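Local coordinates for putative trimethylamine methyltransferase (Rhizobium meliloti, PDB 4YYC), which probably transfers methyl groups and belongs to the trimethylamine methyltransferase (MttB) family, at residues F77-E82 with R95-H100; D85-A90 with G104-L109; F117-R122 with P207-V212; E159-F164 with C182-I187; E219-M224 with K261-H266. All blocks are in the same frame, centred on the assembly; numbering follows the deposited sequence. Where two conformers were deposited one is given.

Contact 1 (F77-E82 with R95-H100); sequences FRDDAE and RGQRVH
Phe-77 and Val-99 meet on the packed face of a small mixed sheet, where strand 75-77 runs antiparallel to strand 98-100, the second arm of a β-hairpin. The hairpin reverses in a type II' turn from Arg-95 to Arg-98, and Gln-97 of that turn reaches back over the 77-82 segment. On the tight side, CG2 of Val-99 lies 3.7 Å from CD1 of Phe-77, approaching the ring obliquely. Both residues are buried; Leu-84 of helix 81-90 touches both side chains, and Leu-257 of helix 254-265 also packs on Phe-77. The backbones join next to it through Phe-77 N and Gln-97 O (3.0 Å). The other side is more open and watered. There the Gln-97 chain runs extended beyond CG, crossing the Arg-78 side chain at about a right angle with NE2 3.7 Å from Arg-78 CG. Arg-78 is held by Glu-76 in a salt bridge and packs on Gly-442 of the second subunit. One water accepts from Gln-97 NE2 at 2.8 Å and donates weakly to Asp-79 OD2; another donates to Phe-77 O and accepts from Asp-80 N. The amide oxygen fixes the start of the loop: Asp-79 N donates to Gln-97 OE1 over 2.8 Å in an almost straight bond (175°), with the donor 37° above the amide plane.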
# COMPACT_ATOMS: atom_id res chain seq x y z
N PHE A 77 16.10 -16.15 29.90
CA PHE A 77 17.40 -15.75 29.44
C PHE A 77 18.20 -17.01 29.57
O PHE A 77 18.61 -17.38 30.67
CB PHE A 77 17.94 -14.58 30.27
CG PHE A 77 17.37 -13.24 29.86
CD1 PHE A 77 16.03 -12.92 30.12
CD2 PHE A 77 18.14 -12.33 29.16
CE1 PHE A 77 15.51 -11.72 29.66
CE2 PHE A 77 17.62 -11.13 28.71
CZ PHE A 77 16.31 -10.83 28.94
N ARG A 78 18.41 -17.72 28.46
CA ARG A 78 18.95 -19.08 28.53
C ARG A 78 20.44 -19.19 28.29
O ARG A 78 20.98 -18.51 27.46
CB ARG A 78 18.22 -19.97 27.55
CG ARG A 78 16.78 -20.11 27.91
CD ARG A 78 16.06 -21.09 27.00
NE ARG A 78 14.70 -21.38 27.48
CZ ARG A 78 13.81 -22.10 26.79
NH1 ARG A 78 14.12 -22.58 25.59
NH2 ARG A 78 12.60 -22.33 27.29
N ASP A 79 21.07 -20.08 29.06
CA ASP A 79 22.46 -20.46 28.90
C ASP A 79 23.39 -19.26 29.01
O ASP A 79 24.42 -19.23 28.34
CB ASP A 79 22.64 -21.24 27.56
CG ASP A 79 21.73 -22.46 27.48
OD1 ASP A 79 21.83 -23.29 28.35
OD2 ASP A 79 20.86 -22.53 26.58
N ASP A 80 23.05 -18.30 29.89
CA ASP A 80 23.82 -17.07 30.11
C ASP A 80 23.75 -16.64 31.57
O ASP A 80 22.90 -15.86 32.00
CB ASP A 80 23.37 -15.92 29.19
CG ASP A 80 24.38 -14.78 29.16
OD1 ASP A 80 25.10 -14.55 30.15
OD2 ASP A 80 24.48 -14.13 28.10
N ALA A 81 24.68 -17.20 32.35
CA ALA A 81 24.70 -16.96 33.77
C ALA A 81 24.95 -15.49 34.10
O ALA A 81 24.42 -14.97 35.04
CB ALA A 81 25.76 -17.81 34.45
N GLU A 82 25.79 -14.84 33.31
CA GLU A 82 26.06 -13.42 33.51
C GLU A 82 24.75 -12.59 33.38
O GLU A 82 24.50 -11.67 34.16
CB GLU A 82 27.09 -12.95 32.50
CG GLU A 82 27.41 -11.47 32.60
CD GLU A 82 28.32 -10.96 31.48
OE1 GLU A 82 28.66 -11.72 30.56
OE2 GLU A 82 28.70 -9.75 31.57
N ARG A 95 14.15 -17.18 38.55
CA ARG A 95 13.70 -18.53 38.94
C ARG A 95 14.20 -19.49 37.87
O ARG A 95 13.63 -19.57 36.77
CB ARG A 95 12.18 -18.57 39.04
CG ARG A 95 11.60 -17.56 40.01
CD ARG A 95 10.09 -17.71 40.15
NE ARG A 95 9.51 -16.45 40.62
CZ ARG A 95 8.27 -16.01 40.36
NH1 ARG A 95 7.39 -16.73 39.65
NH2 ARG A 95 7.91 -14.81 40.81
N GLY A 96 15.30 -20.19 38.16
CA GLY A 96 16.00 -20.94 37.11
C GLY A 96 16.54 -19.98 36.05
O GLY A 96 17.31 -19.08 36.37
N GLN A 97 16.09 -20.16 34.81
CA GLN A 97 16.45 -19.27 33.72
C GLN A 97 15.35 -18.31 33.39
O GLN A 97 15.48 -17.56 32.43
CB GLN A 97 16.83 -20.08 32.49
CG GLN A 97 17.97 -21.02 32.79
CD GLN A 97 18.57 -21.58 31.53
OE1 GLN A 97 19.73 -21.33 31.23
NE2 GLN A 97 17.77 -22.30 30.76
N ARG A 98 14.27 -18.29 34.19
CA ARG A 98 13.14 -17.38 33.93
C ARG A 98 13.32 -16.12 34.75
O ARG A 98 13.46 -16.19 35.97
CB ARG A 98 11.84 -18.05 34.34
CG ARG A 98 10.58 -17.31 33.92
CD ARG A 98 10.31 -17.39 32.44
NE ARG A 98 10.01 -18.77 32.05
CZ ARG A 98 8.86 -19.39 32.23
NH1 ARG A 98 7.78 -18.78 32.77
NH2 ARG A 98 8.77 -20.67 31.84
N VAL A 99 13.29 -14.97 34.08
CA VAL A 99 13.37 -13.70 34.76
C VAL A 99 11.97 -13.08 34.89
O VAL A 99 11.33 -12.85 33.88
CB VAL A 99 14.29 -12.73 34.02
CG1 VAL A 99 14.44 -11.46 34.83
CG2 VAL A 99 15.65 -13.37 33.80
N HIS A 100 11.53 -12.84 36.14
CA HIS A 100 10.26 -12.18 36.43
C HIS A 100 10.55 -10.73 36.80
O HIS A 100 11.37 -10.44 37.68
CB HIS A 100 9.52 -12.91 37.56
CG HIS A 100 9.12 -14.31 37.20
ND1 HIS A 100 7.85 -14.63 36.78
CD2 HIS A 100 9.84 -15.46 37.18
CE1 HIS A 100 7.80 -15.93 36.52
NE2 HIS A 100 8.98 -16.46 36.78
O HOH W 1 20.80 -18.24 31.74
O HOH W 2 18.65 -23.72 28.55

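Contact 2 (D85-A90 with G104-L109); sequences DLWKAA and GLCREL
The carbonyl oxygen of Ala-90 is flanked by both methyls of Leu-105, with CD1 at 3.7 Å and CD2 at 3.8 Å from Ala-90 O. These are van der Waals contacts of a branched side chain against a backbone carbonyl of segment 85-90. Leu-105 CG stands anti to its backbone N (chi1 178°), which carries it toward helix 81-90, and the two methyls lie beyond it. The rest of the contact gathers round the six-membered ring of Trp-87, whose CZ3 and CH2 atoms face the short helix 105-109. Leu-109 comes closest: its CD1 sits 3.7 Å from Trp-87 CZ3, on an oblique approach, and also touches CH2. Leu-105 CD2 arrives at the rim, near the indole plane, 4.3 Å from Trp-87 CZ3. Cys-106 completes the set with a sulfur-aromatic contact, its SG 5.1 Å from the ring centroid on an oblique approach, 55° off the normal. Leu-105, Cys-106 and Leu-109 thus present one side of a single helical turn, with i, i+1 and i+4 spacing, to one indole. The short segments run nearly perpendicular (95°), and with their axes 12.6 Å apart the gap is bridged mainly by side chains, the Ala-90 carbonyl being the exception. Around them, Phe-77 of strand 75-77 and Phe-101, just after strand 98-100, meet Trp-87 edge-to-face, while Ala-302 and Leu-306 of helix 286-307 also pack against the indole.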
# COMPACT_ATOMS: atom_id res chain seq x y z
N ASP A 85 22.72 -12.92 36.50
CA ASP A 85 23.29 -12.12 37.57
C ASP A 85 22.99 -10.65 37.38
O ASP A 85 22.71 -9.97 38.36
CB ASP A 85 24.80 -12.31 37.71
CG ASP A 85 25.17 -13.63 38.29
OD1 ASP A 85 24.30 -14.43 38.71
OD2 ASP A 85 26.40 -13.91 38.39
N LEU A 86 23.03 -10.17 36.14
CA LEU A 86 22.71 -8.77 35.89
C LEU A 86 21.28 -8.43 36.27
O LEU A 86 21.00 -7.39 36.85
CB LEU A 86 23.01 -8.40 34.44
CG LEU A 86 24.48 -8.29 34.12
CD1 LEU A 86 24.73 -8.34 32.61
CD2 LEU A 86 25.07 -7.03 34.71
N TRP A 87 20.36 -9.35 35.95
CA TRP A 87 18.95 -9.16 36.24
C TRP A 87 18.68 -9.20 37.75
O TRP A 87 17.93 -8.38 38.26
CB TRP A 87 18.06 -10.16 35.46
CG TRP A 87 17.79 -9.70 34.06
CD1 TRP A 87 18.14 -10.31 32.89
CD2 TRP A 87 17.14 -8.46 33.70
NE1 TRP A 87 17.71 -9.56 31.83
CE2 TRP A 87 17.13 -8.40 32.29
CE3 TRP A 87 16.59 -7.40 34.43
CZ2 TRP A 87 16.56 -7.33 31.61
CZ3 TRP A 87 16.03 -6.34 33.74
CH2 TRP A 87 16.04 -6.31 32.34
N LYS A 88 19.32 -10.13 38.46
CA LYS A 88 19.12 -10.22 39.90
C LYS A 88 19.60 -8.92 40.53
O LYS A 88 18.94 -8.37 41.40
CB LYS A 88 19.84 -11.40 40.53
CG LYS A 88 19.58 -11.45 42.03
N ALA A 89 20.75 -8.42 40.08
CA ALA A 89 21.32 -7.18 40.63
C ALA A 89 20.44 -5.97 40.38
O ALA A 89 20.42 -5.06 41.20
CB ALA A 89 22.70 -6.94 40.06
N ALA A 90 19.77 -5.95 39.23
CA ALA A 90 18.86 -4.88 38.86
C ALA A 90 17.53 -4.95 39.62
O ALA A 90 16.73 -4.02 39.50
CB ALA A 90 18.60 -4.86 37.37
N GLY A 104 7.28 -1.95 35.70
CA GLY A 104 7.95 -0.72 35.37
C GLY A 104 9.46 -0.81 35.27
O GLY A 104 10.08 0.12 34.80
N LEU A 105 10.07 -1.91 35.74
CA LEU A 105 11.52 -1.96 35.83
C LEU A 105 12.18 -1.77 34.48
O LEU A 105 13.10 -0.97 34.32
CB LEU A 105 12.00 -3.30 36.46
CG LEU A 105 13.52 -3.51 36.56
CD1 LEU A 105 14.17 -2.37 37.32
CD2 LEU A 105 13.88 -4.87 37.16
N CYS A 106 11.72 -2.53 33.51
CA CYS A 106 12.32 -2.45 32.16
C CYS A 106 12.17 -1.06 31.56
O CYS A 106 13.10 -0.49 31.05
CB CYS A 106 11.73 -3.50 31.22
SG CYS A 106 12.15 -5.20 31.67
N ARG A 107 10.98 -0.49 31.70
CA ARG A 107 10.75 0.84 31.18
C ARG A 107 11.66 1.88 31.86
O ARG A 107 12.21 2.76 31.20
CB ARG A 107 9.24 1.14 31.29
CG ARG A 107 8.74 2.24 30.46
CD ARG A 107 7.21 2.31 30.52
NE ARG A 107 6.50 1.24 29.77
CZ ARG A 107 6.15 1.30 28.49
NH1 ARG A 107 6.45 2.36 27.74
NH2 ARG A 107 5.48 0.29 27.94
N GLU A 108 11.85 1.79 33.18
CA GLU A 108 12.77 2.67 33.89
C GLU A 108 14.21 2.51 33.44
O GLU A 108 14.91 3.49 33.22
CB GLU A 108 12.67 2.44 35.41
CG GLU A 108 13.43 3.45 36.29
CD GLU A 108 12.81 4.86 36.31
OE1 GLU A 108 11.70 5.08 35.74
OE2 GLU A 108 13.44 5.78 36.91
N LEU A 109 14.65 1.26 33.28
CA LEU A 109 16.01 1.00 32.80
C LEU A 109 16.23 1.58 31.43
O LEU A 109 17.32 2.00 31.10
CB LEU A 109 16.29 -0.49 32.79
CG LEU A 109 16.47 -1.16 34.17
CD1 LEU A 109 16.39 -2.68 34.07
CD2 LEU A 109 17.75 -0.68 34.83

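Contact 3 (F117-R122 with P207-V212); sequences FTWHAR and PFMGSV
Pro-207 sets its CB over one face of the Trp-119 indole, directly above the five-membered ring. The carbon is 3.4 Å from that ring's centroid and only 7° off the normal, a close CH-π contact. The other side of the proline is seated on Ala-121, whose CB touches Pro-207 CD at 3.7 Å, so the pyrrolidine ring fills the notch between indole and methyl. Trp-119 CG is anti to its backbone N (chi1 -172°), which carries CG out toward 207-212. At the indole edge, in its plane, Phe-208 O accepts a weak, bent bond from Trp-119 NE1 (3.2 Å, 134°); Val-239 O is a second weak partner of that N-H. Further along, CG of Met-209, a selenomethionine, lies 4.0 Å from Trp-119 CZ2. A water bridges His-120 O and Phe-208 N. The arrangement joins the residues after strand 116-119 to the short, weakly bonded strand 208-209, which pairs in parallel with 240-245 in a sheet consistent with the TIM barrel known for this family.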
# COMPACT_ATOMS: atom_id res chain seq x y z
N PHE A 117 19.82 8.46 17.36
CA PHE A 117 21.27 8.48 17.28
C PHE A 117 21.72 8.40 15.85
O PHE A 117 20.92 8.00 14.98
CB PHE A 117 21.89 7.36 18.15
CG PHE A 117 21.55 5.96 17.68
CD1 PHE A 117 20.41 5.33 18.13
CD2 PHE A 117 22.35 5.29 16.78
CE1 PHE A 117 20.07 4.07 17.66
CE2 PHE A 117 22.01 4.05 16.32
CZ PHE A 117 20.86 3.44 16.76
N THR A 118 22.98 8.75 15.59
CA THR A 118 23.54 8.64 14.25
C THR A 118 24.19 7.28 14.03
O THR A 118 24.97 6.80 14.87
CB THR A 118 24.60 9.74 14.05
OG1 THR A 118 24.00 11.02 14.29
CG2 THR A 118 25.14 9.68 12.64
N TRP A 119 23.86 6.66 12.90
CA TRP A 119 24.55 5.49 12.37
C TRP A 119 25.59 6.02 11.41
O TRP A 119 25.28 6.53 10.35
CB TRP A 119 23.57 4.58 11.66
CG TRP A 119 24.05 3.27 11.22
CD1 TRP A 119 25.29 2.69 11.41
CD2 TRP A 119 23.27 2.34 10.51
NE1 TRP A 119 25.28 1.42 10.84
CE2 TRP A 119 24.05 1.19 10.30
CE3 TRP A 119 21.95 2.36 10.04
CZ2 TRP A 119 23.55 0.07 9.64
CZ3 TRP A 119 21.47 1.26 9.39
CH2 TRP A 119 22.24 0.14 9.19
N HIS A 120 26.85 6.00 11.86
CA HIS A 120 27.92 6.62 11.10
C HIS A 120 28.37 5.71 9.97
O HIS A 120 28.48 4.49 10.15
CB HIS A 120 29.10 6.95 12.00
CG HIS A 120 28.77 8.03 13.00
ND1 HIS A 120 29.12 9.35 12.81
CD2 HIS A 120 28.06 7.99 14.15
CE1 HIS A 120 28.65 10.07 13.82
NE2 HIS A 120 28.00 9.27 14.64
N ALA A 121 28.67 6.32 8.85
CA ALA A 121 29.19 5.61 7.66
C ALA A 121 30.62 6.03 7.45
O ALA A 121 31.03 7.13 7.82
CB ALA A 121 28.35 5.99 6.44
N ARG A 122 31.38 5.20 6.77
CA ARG A 122 32.78 5.52 6.55
C ARG A 122 32.94 6.74 5.65
O ARG A 122 33.91 7.45 5.76
CB ARG A 122 33.55 4.32 6.03
CG ARG A 122 33.21 3.92 4.59
CD ARG A 122 33.99 2.67 4.22
NE ARG A 122 33.98 2.28 2.82
CZ ARG A 122 34.72 2.81 1.86
NH1 ARG A 122 35.56 3.81 2.12
NH2 ARG A 122 34.68 2.32 0.62
N PRO A 207 26.30 2.94 5.58
CA PRO A 207 26.41 2.30 6.90
C PRO A 207 26.01 0.82 6.85
O PRO A 207 25.10 0.47 6.13
CB PRO A 207 25.47 3.07 7.78
CG PRO A 207 24.83 4.07 6.95
CD PRO A 207 25.37 4.07 5.56
N PHE A 208 26.71 -0.00 7.60
CA PHE A 208 26.56 -1.45 7.50
C PHE A 208 26.28 -2.07 8.86
O PHE A 208 26.41 -1.41 9.91
CB PHE A 208 27.77 -2.06 6.79
CG PHE A 208 29.06 -1.93 7.55
CD1 PHE A 208 29.39 -2.84 8.54
CD2 PHE A 208 29.95 -0.88 7.30
CE1 PHE A 208 30.59 -2.75 9.23
CE2 PHE A 208 31.13 -0.76 8.01
CZ PHE A 208 31.46 -1.70 8.99
N MSE A 209 25.94 -3.35 8.82
CA MSE A 209 25.55 -4.12 10.00
C MSE A 209 26.62 -5.13 10.32
O MSE A 209 27.38 -5.57 9.46
CB MSE A 209 24.23 -4.85 9.73
CG MSE A 209 23.07 -3.91 9.46
SE MSE A 209 21.46 -4.91 8.96
CE MSE A 209 20.95 -5.47 10.74
N GLY A 210 26.65 -5.56 11.57
CA GLY A 210 27.66 -6.47 12.05
C GLY A 210 27.25 -7.91 12.12
O GLY A 210 26.10 -8.28 11.90
N SER A 211 28.23 -8.77 12.41
CA SER A 211 27.96 -10.21 12.51
C SER A 211 27.39 -10.51 13.89
O SER A 211 27.88 -9.94 14.90
CB SER A 211 29.23 -11.02 12.31
OG SER A 211 28.97 -12.42 12.49
N VAL A 212 26.42 -11.41 13.94
CA VAL A 212 25.78 -11.81 15.20
C VAL A 212 25.76 -13.29 15.41
O VAL A 212 25.18 -13.77 16.37
CB VAL A 212 24.38 -11.19 15.37
CG1 VAL A 212 24.47 -9.68 15.47
CG2 VAL A 212 23.46 -11.61 14.26
O HOH W 3 28.97 1.92 8.97

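Contact 4 (E159-F164 with C182-I187); sequences EDFRNF and CEPVDI
The Phe-161 ring turns its edge to the backbone of Cys-182: CD2 lies 3.2 Å and CE2 3.4 Å from Cys-182 O, which sits in the ring plane. The ring C-H edge, probably slightly positive, faces a buried carbonyl oxygen that has no hydrogen-bonding partner in the model. The sulfur takes the crowded position between its own N and C (chi1 58°) and is thereby laid against the helix backbone, with SG 3.5 Å from Phe-161 N. It also contacts Asp-160 CB at 4.0 Å, and it makes an oblique sulfur-aromatic contact, 5.4 Å from the Phe-161 centroid. Here an irregular segment with a type I turn, Pro-184 to Ile-187, packs along the first turns of helix 158-170. Asp-160 OD1 is hydrogen-bonded to Tyr-404 OH, and its OD2 forms a salt bridge with Arg-154. Toward the solvent the packing gives way to polar links at the helix start: Asp-186 OD1 accepts from Ile-158 N, and a water accepts from Glu-159 N while donating to Asp-186 OD2 over 2.8 Å.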
# COMPACT_ATOMS: atom_id res chain seq x y z
N GLU A 159 30.34 -14.14 -4.22
CA GLU A 159 30.15 -13.31 -5.41
C GLU A 159 28.74 -12.68 -5.39
O GLU A 159 28.58 -11.47 -5.65
CB GLU A 159 30.38 -14.11 -6.69
CG GLU A 159 30.27 -13.23 -7.90
CD GLU A 159 30.69 -13.92 -9.18
OE1 GLU A 159 31.35 -15.01 -9.15
OE2 GLU A 159 30.31 -13.38 -10.22
N ASP A 160 27.70 -13.46 -5.05
CA ASP A 160 26.38 -12.88 -4.93
C ASP A 160 26.32 -11.84 -3.82
O ASP A 160 25.69 -10.78 -3.98
CB ASP A 160 25.31 -13.94 -4.61
CG ASP A 160 25.17 -14.97 -5.65
OD1 ASP A 160 24.94 -14.61 -6.83
OD2 ASP A 160 25.28 -16.16 -5.29
N PHE A 161 26.93 -12.15 -2.69
CA PHE A 161 26.97 -11.18 -1.56
C PHE A 161 27.52 -9.84 -2.05
O PHE A 161 26.95 -8.77 -1.88
CB PHE A 161 27.85 -11.75 -0.45
CG PHE A 161 27.74 -11.03 0.86
CD1 PHE A 161 28.42 -9.82 1.11
CD2 PHE A 161 26.92 -11.52 1.86
CE1 PHE A 161 28.27 -9.17 2.31
CE2 PHE A 161 26.77 -10.86 3.05
CZ PHE A 161 27.46 -9.67 3.27
N ARG A 162 28.65 -9.92 -2.73
CA ARG A 162 29.26 -8.71 -3.27
C ARG A 162 28.34 -8.01 -4.27
O ARG A 162 28.22 -6.77 -4.22
CB ARG A 162 30.60 -9.02 -3.91
CG ARG A 162 31.64 -9.33 -2.86
CD ARG A 162 32.88 -9.87 -3.50
NE ARG A 162 33.93 -10.07 -2.53
CZ ARG A 162 35.15 -10.48 -2.86
NH1 ARG A 162 35.50 -10.74 -4.14
NH2 ARG A 162 36.05 -10.59 -1.90
N ASN A 163 27.69 -8.77 -5.14
CA ASN A 163 26.76 -8.15 -6.08
C ASN A 163 25.64 -7.38 -5.35
O ASN A 163 25.26 -6.29 -5.80
CB ASN A 163 26.18 -9.16 -7.04
CG ASN A 163 27.15 -9.62 -8.09
OD1 ASN A 163 28.15 -8.94 -8.36
ND2 ASN A 163 26.88 -10.76 -8.70
N PHE A 164 25.09 -7.95 -4.30
CA PHE A 164 24.04 -7.26 -3.54
C PHE A 164 24.57 -6.03 -2.84
O PHE A 164 23.87 -5.03 -2.80
CB PHE A 164 23.30 -8.18 -2.58
CG PHE A 164 22.28 -9.09 -3.28
CD1 PHE A 164 21.08 -8.58 -3.75
CD2 PHE A 164 22.51 -10.47 -3.41
CE1 PHE A 164 20.15 -9.41 -4.38
CE2 PHE A 164 21.58 -11.30 -4.08
CZ PHE A 164 20.43 -10.74 -4.58
N CYS A 182 23.02 -12.03 1.76
CA CYS A 182 22.74 -13.45 1.58
C CYS A 182 23.78 -14.20 2.40
O CYS A 182 24.69 -13.60 2.91
CB CYS A 182 22.75 -13.84 0.11
SG CYS A 182 24.30 -13.49 -0.78
N GLU A 183 23.60 -15.50 2.54
CA GLU A 183 24.53 -16.33 3.29
C GLU A 183 25.49 -16.99 2.31
O GLU A 183 25.07 -17.88 1.56
CB GLU A 183 23.70 -17.38 4.04
CG GLU A 183 24.48 -18.23 5.01
CD GLU A 183 24.93 -17.47 6.24
OE1 GLU A 183 24.17 -16.63 6.76
OE2 GLU A 183 26.05 -17.75 6.73
N PRO A 184 26.77 -16.60 2.29
CA PRO A 184 27.70 -17.19 1.26
C PRO A 184 28.13 -18.61 1.57
O PRO A 184 28.82 -18.83 2.59
CB PRO A 184 28.90 -16.24 1.26
CG PRO A 184 28.85 -15.59 2.58
CD PRO A 184 27.43 -15.52 3.05
N VAL A 185 27.75 -19.55 0.74
CA VAL A 185 27.98 -20.96 1.04
C VAL A 185 29.42 -21.36 0.83
O VAL A 185 29.87 -22.42 1.33
CB VAL A 185 27.05 -21.82 0.17
CG1 VAL A 185 27.59 -21.94 -1.23
CG2 VAL A 185 26.82 -23.18 0.79
N ASP A 186 30.15 -20.58 0.05
CA ASP A 186 31.47 -20.99 -0.46
C ASP A 186 32.66 -20.46 0.36
O ASP A 186 33.83 -20.55 -0.07
CB ASP A 186 31.62 -20.70 -1.96
CG ASP A 186 31.42 -19.25 -2.33
OD1 ASP A 186 30.84 -18.45 -1.55
OD2 ASP A 186 31.83 -18.98 -3.48
N ILE A 187 32.37 -19.98 1.57
CA ILE A 187 33.37 -19.67 2.56
C ILE A 187 32.96 -20.43 3.83
O ILE A 187 31.78 -20.47 4.21
CB ILE A 187 33.52 -18.16 2.82
CG1 ILE A 187 33.84 -17.45 1.49
CG2 ILE A 187 34.61 -17.90 3.82
CD1 ILE A 187 33.84 -15.95 1.60
O HOH W 4 31.73 -16.75 -5.14

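Contact 5 (E219-M224 with K261-H266); sequences EDTVAM and KVYARH
This is side-chain packing between two helices of the barrel-like sheet, with Val-222 wedged against Tyr-263 and His-266. Helix 215-229 lies in the chain between strands 208-209 and 240-245, and helix 254-265 between strands 240-245 and 269-277, all three strands parallel in one sheet. The short segments run roughly in the same direction, 28° apart, with axes 10.0 Å from each other. CG1 of Val-222, anti to the backbone N (chi1 172°), lies over one face of the His-266 imidazole, 3.9 Å from its centroid, in a CH-π contact displaced toward CG. Val-222 CG2 sits between Tyr-263 CE1, approached obliquely at 4.0 Å, and the CD2 side of His-266, and also reaches Val-262 CG1 (4.2 Å). One turn earlier, Glu-219 N lies 3.8 Å from Val-262 CG1. At the buried end Tyr-263 OH meets Thr-221 CB at 3.3 Å; the hydroxyl is hydrogen-bonded to Ser-211 O, while Thr-221 OG1 bonds Arg-217 O and Ser-211 N. His-266 ND1 is tied to Glu-235 of helix 231-236. Helix 192-202 packs on Thr-221 through Val-197, while helix 286-307 touches Lys-261, Ala-264 and Arg-265, which make no contact with 219-224.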
# COMPACT_ATOMS: atom_id res chain seq x y z
N GLU A 219 32.98 -9.66 18.12
CA GLU A 219 34.25 -9.05 18.50
C GLU A 219 35.09 -8.73 17.26
O GLU A 219 35.67 -7.64 17.14
CB GLU A 219 35.01 -9.96 19.48
CG GLU A 219 34.33 -9.99 20.84
CD GLU A 219 34.89 -11.05 21.76
OE1 GLU A 219 35.64 -11.92 21.30
OE2 GLU A 219 34.59 -10.97 22.98
N ASP A 220 35.11 -9.66 16.31
CA ASP A 220 35.83 -9.40 15.05
C ASP A 220 35.25 -8.19 14.29
O ASP A 220 36.01 -7.40 13.72
CB ASP A 220 35.81 -10.61 14.12
CG ASP A 220 36.68 -11.77 14.60
OD1 ASP A 220 37.58 -11.62 15.46
OD2 ASP A 220 36.50 -12.90 14.07
N THR A 221 33.92 -8.05 14.28
CA THR A 221 33.30 -6.92 13.62
C THR A 221 33.76 -5.62 14.25
O THR A 221 34.12 -4.68 13.56
CB THR A 221 31.77 -7.01 13.68
OG1 THR A 221 31.31 -8.23 13.04
CG2 THR A 221 31.08 -5.81 13.03
N VAL A 222 33.76 -5.57 15.58
CA VAL A 222 34.22 -4.38 16.30
C VAL A 222 35.68 -4.10 15.96
O VAL A 222 36.06 -2.96 15.75
CB VAL A 222 33.96 -4.50 17.83
CG1 VAL A 222 34.62 -3.35 18.60
CG2 VAL A 222 32.47 -4.54 18.11
N ALA A 223 36.51 -5.11 15.92
CA ALA A 223 37.92 -4.92 15.61
C ALA A 223 38.12 -4.35 14.20
O ALA A 223 38.95 -3.44 14.00
CB ALA A 223 38.70 -6.24 15.80
N MSE A 224 37.36 -4.86 13.23
CA MSE A 224 37.41 -4.35 11.89
C MSE A 224 36.94 -2.92 11.85
O MSE A 224 37.51 -2.12 11.16
CB MSE A 224 36.58 -5.24 10.99
CG MSE A 224 37.37 -6.52 10.77
SE MSE A 224 36.39 -7.83 9.69
CE MSE A 224 36.73 -6.91 8.02
N LYS A 261 25.78 -8.50 24.18
CA LYS A 261 26.75 -8.05 25.19
C LYS A 261 27.99 -7.38 24.53
O LYS A 261 28.47 -6.32 25.00
CB LYS A 261 27.16 -9.19 26.12
CG LYS A 261 26.02 -9.66 26.99
CD LYS A 261 26.35 -10.70 28.04
CE LYS A 261 26.84 -12.00 27.49
NZ LYS A 261 27.09 -12.94 28.62
N VAL A 262 28.49 -7.96 23.44
CA VAL A 262 29.63 -7.36 22.77
C VAL A 262 29.29 -5.98 22.23
O VAL A 262 29.98 -5.01 22.49
CB VAL A 262 30.14 -8.25 21.61
CG1 VAL A 262 31.21 -7.54 20.77
CG2 VAL A 262 30.61 -9.61 22.13
N TYR A 263 28.24 -5.90 21.43
CA TYR A 263 27.90 -4.64 20.82
C TYR A 263 27.53 -3.55 21.81
O TYR A 263 28.02 -2.41 21.68
CB TYR A 263 26.81 -4.85 19.77
CG TYR A 263 27.36 -5.59 18.55
CD1 TYR A 263 28.44 -5.08 17.86
CD2 TYR A 263 26.80 -6.78 18.09
CE1 TYR A 263 28.94 -5.71 16.73
CE2 TYR A 263 27.33 -7.41 16.97
CZ TYR A 263 28.38 -6.86 16.31
OH TYR A 263 28.87 -7.50 15.19
N ALA A 264 26.74 -3.89 22.83
CA ALA A 264 26.40 -2.89 23.85
C ALA A 264 27.63 -2.40 24.61
O ALA A 264 27.68 -1.24 24.97
CB ALA A 264 25.33 -3.41 24.79
N ARG A 265 28.65 -3.23 24.82
CA ARG A 265 29.85 -2.74 25.47
C ARG A 265 30.69 -1.81 24.62
O ARG A 265 31.49 -1.05 25.18
CB ARG A 265 30.71 -3.91 25.91
CG ARG A 265 30.19 -4.59 27.16
CD ARG A 265 31.30 -5.37 27.83
NE ARG A 265 30.83 -5.94 29.08
CZ ARG A 265 30.37 -7.19 29.23
NH1 ARG A 265 30.28 -8.03 28.22
NH2 ARG A 265 30.00 -7.57 30.46
N HIS A 266 30.51 -1.85 23.30
CA HIS A 266 31.24 -0.98 22.39
C HIS A 266 30.39 0.10 21.71
O HIS A 266 30.79 0.62 20.70
CB HIS A 266 31.91 -1.87 21.34
CG HIS A 266 32.92 -2.79 21.93
ND1 HIS A 266 34.13 -2.35 22.39
CD2 HIS A 266 32.87 -4.12 22.17
CE1 HIS A 266 34.79 -3.36 22.92
NE2 HIS A 266 34.07 -4.46 22.76

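How the contacts relate
Contacts 3 and 4 are buried, whereas contacts 1, 2 and 5 are only partly so; contact 3 lies nearest the chain's centre, about 12 Å between centres, and contacts 1 and 2 lie 28 to 29 Å out. Contacts 1 and 2 share helix 81-90 and one apolar cluster. Two salt bridges, Glu-82 to Lys-261 and Glu-82 to Arg-265, tie contact 1 to contact 5. Contact 5 in turn meets contact 3 at Ser-211, whose O and N probably hydrogen-bond Tyr-263 OH and Thr-221 OG1. Contact 1 is the one held by two clear hydrogen bonds; contacts 3 and 4 add single bridging waters; sulfur enters in 2 and 4. Contact 4 touches none of the others.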